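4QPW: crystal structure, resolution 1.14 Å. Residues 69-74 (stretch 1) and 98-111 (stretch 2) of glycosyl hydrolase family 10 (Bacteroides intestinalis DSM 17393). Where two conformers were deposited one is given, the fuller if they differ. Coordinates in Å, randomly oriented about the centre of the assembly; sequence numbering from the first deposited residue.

Stretch 1 (69-74) EYKLKM
Stretch 2, residues 98-111: SFSFNTEWKEYEFS

The contact between residues 69-74 and 98-111 is an antiparallel pairing of two β-strands, in which backbone hydrogen bonds set the register while a charged face and an apolar face share the side chains between them. Strand 69-74 runs against strand 106-111 with 159° between their N-to-C directions and a closest axial approach of 4.5 Å. Phi lies between -83° and -142° and psi between 114° and 172° in both strands, the extended range that turns successive side chains to alternate faces.

The register follows the classical alternation of wide and narrow pairs. Leu72 faces Phe110 and Met74 faces Tyr108 as hydrogen-bonded pairs, with CA-CA separations of 5.1 and 5.3 Å. Each pair closes a two-bond ring: Leu72 N to Phe110 O and Phe110 N to Leu72 O are both 2.9 Å, while Met74 N to Tyr108 O is 2.9 Å and Tyr108 N to Met74 O is 2.8 Å, the last almost straight at 171°. Between and beyond these rings, Lys73 with Glu109 (CA-CA 4.5 Å) and Lys71 with Ser111 (CA-CA 4.3 Å) form the non-hydrogen-bonded pairs. Here the carbonyls accept CA-H contacts as well, such as Glu109 CA to Leu72 O and Lys73 CA to Tyr108 O, both 3.2 Å.

Lys71, Lys73, Glu109 and Ser111 share one face, where long polar chains can lie over the sheet and keep their charged ends accessible. Both lysines are extended, with chi1 m and chi2 to chi4 all t. Glu109, with chi1 p and chi2 t, places its carboxylate within reach of both: Lys71 NZ donates to Glu109 OE1 at 2.8 Å in a tight salt bridge set diagonally across the register, whereas Lys73 NZ and Glu109 OE2, at 3.9 Å, make a long one. Glu107 (chi1 and chi2 t) also comes near Lys73, but its OE1 remains 4.4 Å from Lys73 NZ, beyond a salt bridge. A water spans that gap, accepting from Lys73 NZ at 2.9 Å and donating to Glu107 OE1 at 2.6 Å. Alongside Ser111 (chi1 m), the aliphatic part of Lys71 packs with its CG 3.7 Å from Ser111 OG.

The opposite face carries Leu72, Met74, Tyr108 and Phe110. Leu72 (chi1 t, chi2 p) and Met74 (t, t, m) are buried, and the branched chain of Leu72 and the unbranched, more flexible chain of Met74 fill space beside an aromatic ring from the preceding strand, 98-101. That ring belongs to Phe99, also buried, with chi1 m and its CA-to-CB bond directed toward strand 69-74. Met74 CE meets the ring edge, 3.7 Å from Phe99 CE2, and Leu72 CD2 approaches obliquely at 4.2 Å from the same Phe99 CE2. Phe110 (chi1 t, chi2 76°) presents its own edge to Leu72, with Phe110 CD2 4.2 Å from Leu72 CB; Tyr108 adopts chi1 m and chi2 -90°. In all, 567 Å² is buried, summed over both stretches.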

# COMPACT_ATOMS: atom_id res chain seq x y z
N GLU A 69 13.97 -11.17 8.74
CA GLU A 69 13.66 -11.12 7.31
C GLU A 69 12.20 -11.54 7.02
O GLU A 69 11.73 -12.57 7.49
CB GLU A 69 14.58 -12.11 6.60
CG GLU A 69 16.09 -11.86 6.62
CD GLU A 69 16.53 -10.57 5.97
OE1 GLU A 69 16.03 -10.30 4.81
OE2 GLU A 69 17.38 -9.83 6.60
N TYR A 70 11.59 -10.73 6.15
CA TYR A 70 10.18 -10.94 5.74
C TYR A 70 10.04 -10.63 4.32
O TYR A 70 10.92 -10.07 3.66
CB TYR A 70 9.24 -9.97 6.56
CG TYR A 70 9.35 -10.10 8.05
CD1 TYR A 70 8.61 -10.99 8.76
CD2 TYR A 70 10.24 -9.25 8.80
CE1 TYR A 70 8.67 -11.10 10.12
CE2 TYR A 70 10.33 -9.37 10.12
CZ TYR A 70 9.55 -10.28 10.81
OH TYR A 70 9.66 -10.33 12.19
N LYS A 71 8.83 -10.94 3.77
CA LYS A 71 8.37 -10.35 2.52
C LYS A 71 7.12 -9.54 2.75
O LYS A 71 6.25 -9.93 3.57
CB LYS A 71 7.97 -11.42 1.48
CG LYS A 71 9.12 -12.26 1.00
CD LYS A 71 8.64 -13.34 0.04
CE LYS A 71 9.77 -14.28 -0.39
NZ LYS A 71 9.28 -15.30 -1.39
N LEU A 72 7.00 -8.43 2.08
CA LEU A 72 5.73 -7.76 1.86
C LEU A 72 5.14 -8.30 0.54
O LEU A 72 5.88 -8.31 -0.50
CB LEU A 72 5.96 -6.25 1.71
CG LEU A 72 4.83 -5.41 1.21
CD1 LEU A 72 3.67 -5.35 2.19
CD2 LEU A 72 5.32 -3.98 0.85
N LYS A 73 3.92 -8.72 0.54
CA LYS A 73 3.19 -9.13 -0.67
C LYS A 73 2.02 -8.25 -0.85
O LYS A 73 1.23 -8.02 0.12
CB LYS A 73 2.76 -10.58 -0.65
CG LYS A 73 3.89 -11.55 -0.50
CD LYS A 73 3.48 -13.02 -0.66
CE LYS A 73 4.70 -13.95 -0.58
NZ LYS A 73 4.35 -15.35 -0.83
N MET A 74 1.80 -7.68 -2.04
CA MET A 74 0.63 -6.87 -2.33
C MET A 74 0.10 -7.18 -3.68
O MET A 74 0.93 -7.24 -4.64
CB MET A 74 1.04 -5.43 -2.26
CG MET A 74 -0.06 -4.41 -2.27
SD MET A 74 0.45 -2.68 -2.39
CE MET A 74 1.93 -3.02 -1.04
N SER A 98 9.40 0.15 -3.98
CA SER A 98 8.34 0.55 -4.86
C SER A 98 7.87 -0.60 -5.73
O SER A 98 8.68 -1.56 -5.96
CB SER A 98 8.70 1.71 -5.72
OG SER A 98 9.69 1.30 -6.62
N PHE A 99 6.64 -0.56 -6.20
CA PHE A 99 6.11 -1.50 -7.16
C PHE A 99 5.62 -0.75 -8.41
O PHE A 99 4.92 0.27 -8.32
CB PHE A 99 4.94 -2.34 -6.58
CG PHE A 99 5.25 -3.21 -5.39
CD1 PHE A 99 6.38 -4.00 -5.33
CD2 PHE A 99 4.36 -3.28 -4.31
CE1 PHE A 99 6.64 -4.82 -4.26
CE2 PHE A 99 4.62 -4.13 -3.27
CZ PHE A 99 5.71 -4.92 -3.24
N SER A 100 5.95 -1.31 -9.57
CA SER A 100 5.49 -0.75 -10.87
C SER A 100 4.37 -1.64 -11.41
O SER A 100 4.65 -2.78 -11.82
CB SER A 100 6.67 -0.71 -11.87
OG SER A 100 7.61 0.25 -11.35
N PHE A 101 3.17 -1.16 -11.28
CA PHE A 101 1.96 -1.89 -11.58
C PHE A 101 1.51 -1.68 -12.99
O PHE A 101 2.00 -0.72 -13.66
CB PHE A 101 0.90 -1.59 -10.51
CG PHE A 101 0.52 -0.13 -10.42
CD1 PHE A 101 -0.28 0.49 -11.37
CD2 PHE A 101 1.00 0.65 -9.41
CE1 PHE A 101 -0.59 1.85 -11.32
CE2 PHE A 101 0.70 1.99 -9.33
CZ PHE A 101 -0.10 2.60 -10.26
N ASN A 102 0.59 -2.48 -13.41
CA ASN A 102 0.01 -2.35 -14.77
C ASN A 102 -1.42 -2.63 -14.68
O ASN A 102 -2.09 -2.60 -13.58
CB ASN A 102 0.80 -3.23 -15.78
CG ASN A 102 0.55 -4.67 -15.63
OD1 ASN A 102 -0.23 -5.14 -14.83
ND2 ASN A 102 1.16 -5.47 -16.55
N THR A 103 -2.12 -2.93 -15.80
CA THR A 103 -3.51 -3.11 -15.83
C THR A 103 -4.01 -4.52 -15.48
O THR A 103 -5.21 -4.78 -15.54
CB THR A 103 -4.17 -2.61 -17.16
OG1 THR A 103 -3.81 -3.57 -18.21
CG2 THR A 103 -3.78 -1.22 -17.49
N GLU A 104 -3.13 -5.44 -15.19
CA GLU A 104 -3.46 -6.81 -14.84
C GLU A 104 -3.35 -6.94 -13.29
O GLU A 104 -2.40 -6.43 -12.73
CB GLU A 104 -2.40 -7.74 -15.49
CG GLU A 104 -2.35 -7.57 -17.01
CD GLU A 104 -1.28 -8.33 -17.70
OE1 GLU A 104 -0.47 -9.02 -17.06
OE2 GLU A 104 -1.25 -8.34 -18.99
N TRP A 105 -4.23 -7.71 -12.71
CA TRP A 105 -4.08 -8.07 -11.27
C TRP A 105 -2.84 -8.94 -11.15
O TRP A 105 -2.81 -10.09 -11.73
CB TRP A 105 -5.25 -8.76 -10.74
CG TRP A 105 -6.41 -7.89 -10.38
CD1 TRP A 105 -7.61 -7.87 -10.93
CD2 TRP A 105 -6.43 -6.91 -9.30
NE1 TRP A 105 -8.46 -6.98 -10.23
CE2 TRP A 105 -7.69 -6.42 -9.21
CE3 TRP A 105 -5.47 -6.47 -8.38
CZ2 TRP A 105 -8.06 -5.47 -8.20
CZ3 TRP A 105 -5.85 -5.57 -7.39
CH2 TRP A 105 -7.13 -5.11 -7.34
N LYS A 106 -1.83 -8.51 -10.41
CA LYS A 106 -0.58 -9.23 -10.19
C LYS A 106 -0.21 -9.08 -8.72
O LYS A 106 -0.56 -8.10 -8.09
CB LYS A 106 0.57 -8.68 -11.05
CG LYS A 106 0.27 -8.96 -12.56
CD LYS A 106 1.18 -8.24 -13.52
CE LYS A 106 2.63 -8.33 -13.29
NZ LYS A 106 3.31 -7.49 -14.42
N GLU A 107 0.53 -10.08 -8.21
CA GLU A 107 1.11 -9.99 -6.88
C GLU A 107 2.51 -9.50 -6.98
O GLU A 107 3.28 -9.98 -7.87
CB GLU A 107 1.07 -11.35 -6.17
CG GLU A 107 1.40 -11.24 -4.69
CD GLU A 107 1.41 -12.59 -4.02
OE1 GLU A 107 2.41 -13.34 -4.22
OE2 GLU A 107 0.42 -12.96 -3.33
N TYR A 108 2.90 -8.56 -6.16
CA TYR A 108 4.24 -8.03 -6.05
C TYR A 108 4.83 -8.43 -4.74
O TYR A 108 4.10 -8.41 -3.70
CB TYR A 108 4.20 -6.49 -6.22
CG TYR A 108 3.63 -6.05 -7.55
CD1 TYR A 108 4.53 -5.88 -8.66
CD2 TYR A 108 2.30 -6.00 -7.79
CE1 TYR A 108 4.08 -5.60 -9.93
CE2 TYR A 108 1.82 -5.68 -9.05
CZ TYR A 108 2.73 -5.50 -10.11
OH TYR A 108 2.24 -5.23 -11.40
N GLU A 109 6.10 -8.78 -4.68
CA GLU A 109 6.76 -9.12 -3.46
C GLU A 109 8.00 -8.32 -3.25
O GLU A 109 8.76 -8.02 -4.20
CB GLU A 109 6.83 -10.67 -3.17
CG GLU A 109 7.70 -11.54 -4.05
CD GLU A 109 7.70 -13.01 -3.63
OE1 GLU A 109 8.88 -13.38 -3.39
OE2 GLU A 109 6.64 -13.73 -3.58
N PHE A 110 8.28 -7.95 -2.01
CA PHE A 110 9.49 -7.15 -1.57
C PHE A 110 10.05 -7.83 -0.39
O PHE A 110 9.44 -7.87 0.68
CB PHE A 110 8.96 -5.75 -1.23
CG PHE A 110 9.92 -4.83 -0.44
CD1 PHE A 110 10.99 -4.22 -1.07
CD2 PHE A 110 9.67 -4.52 0.89
CE1 PHE A 110 11.86 -3.37 -0.32
CE2 PHE A 110 10.49 -3.64 1.58
CZ PHE A 110 11.52 -3.09 0.95
N SER A 111 11.26 -8.38 -0.52
CA SER A 111 11.97 -8.92 0.58
C SER A 111 12.73 -7.88 1.39
O SER A 111 13.33 -6.98 0.76
CB SER A 111 13.00 -9.97 0.07
OG SER A 111 12.33 -11.12 -0.45
O HOH W 1 2.90 -15.74 -3.28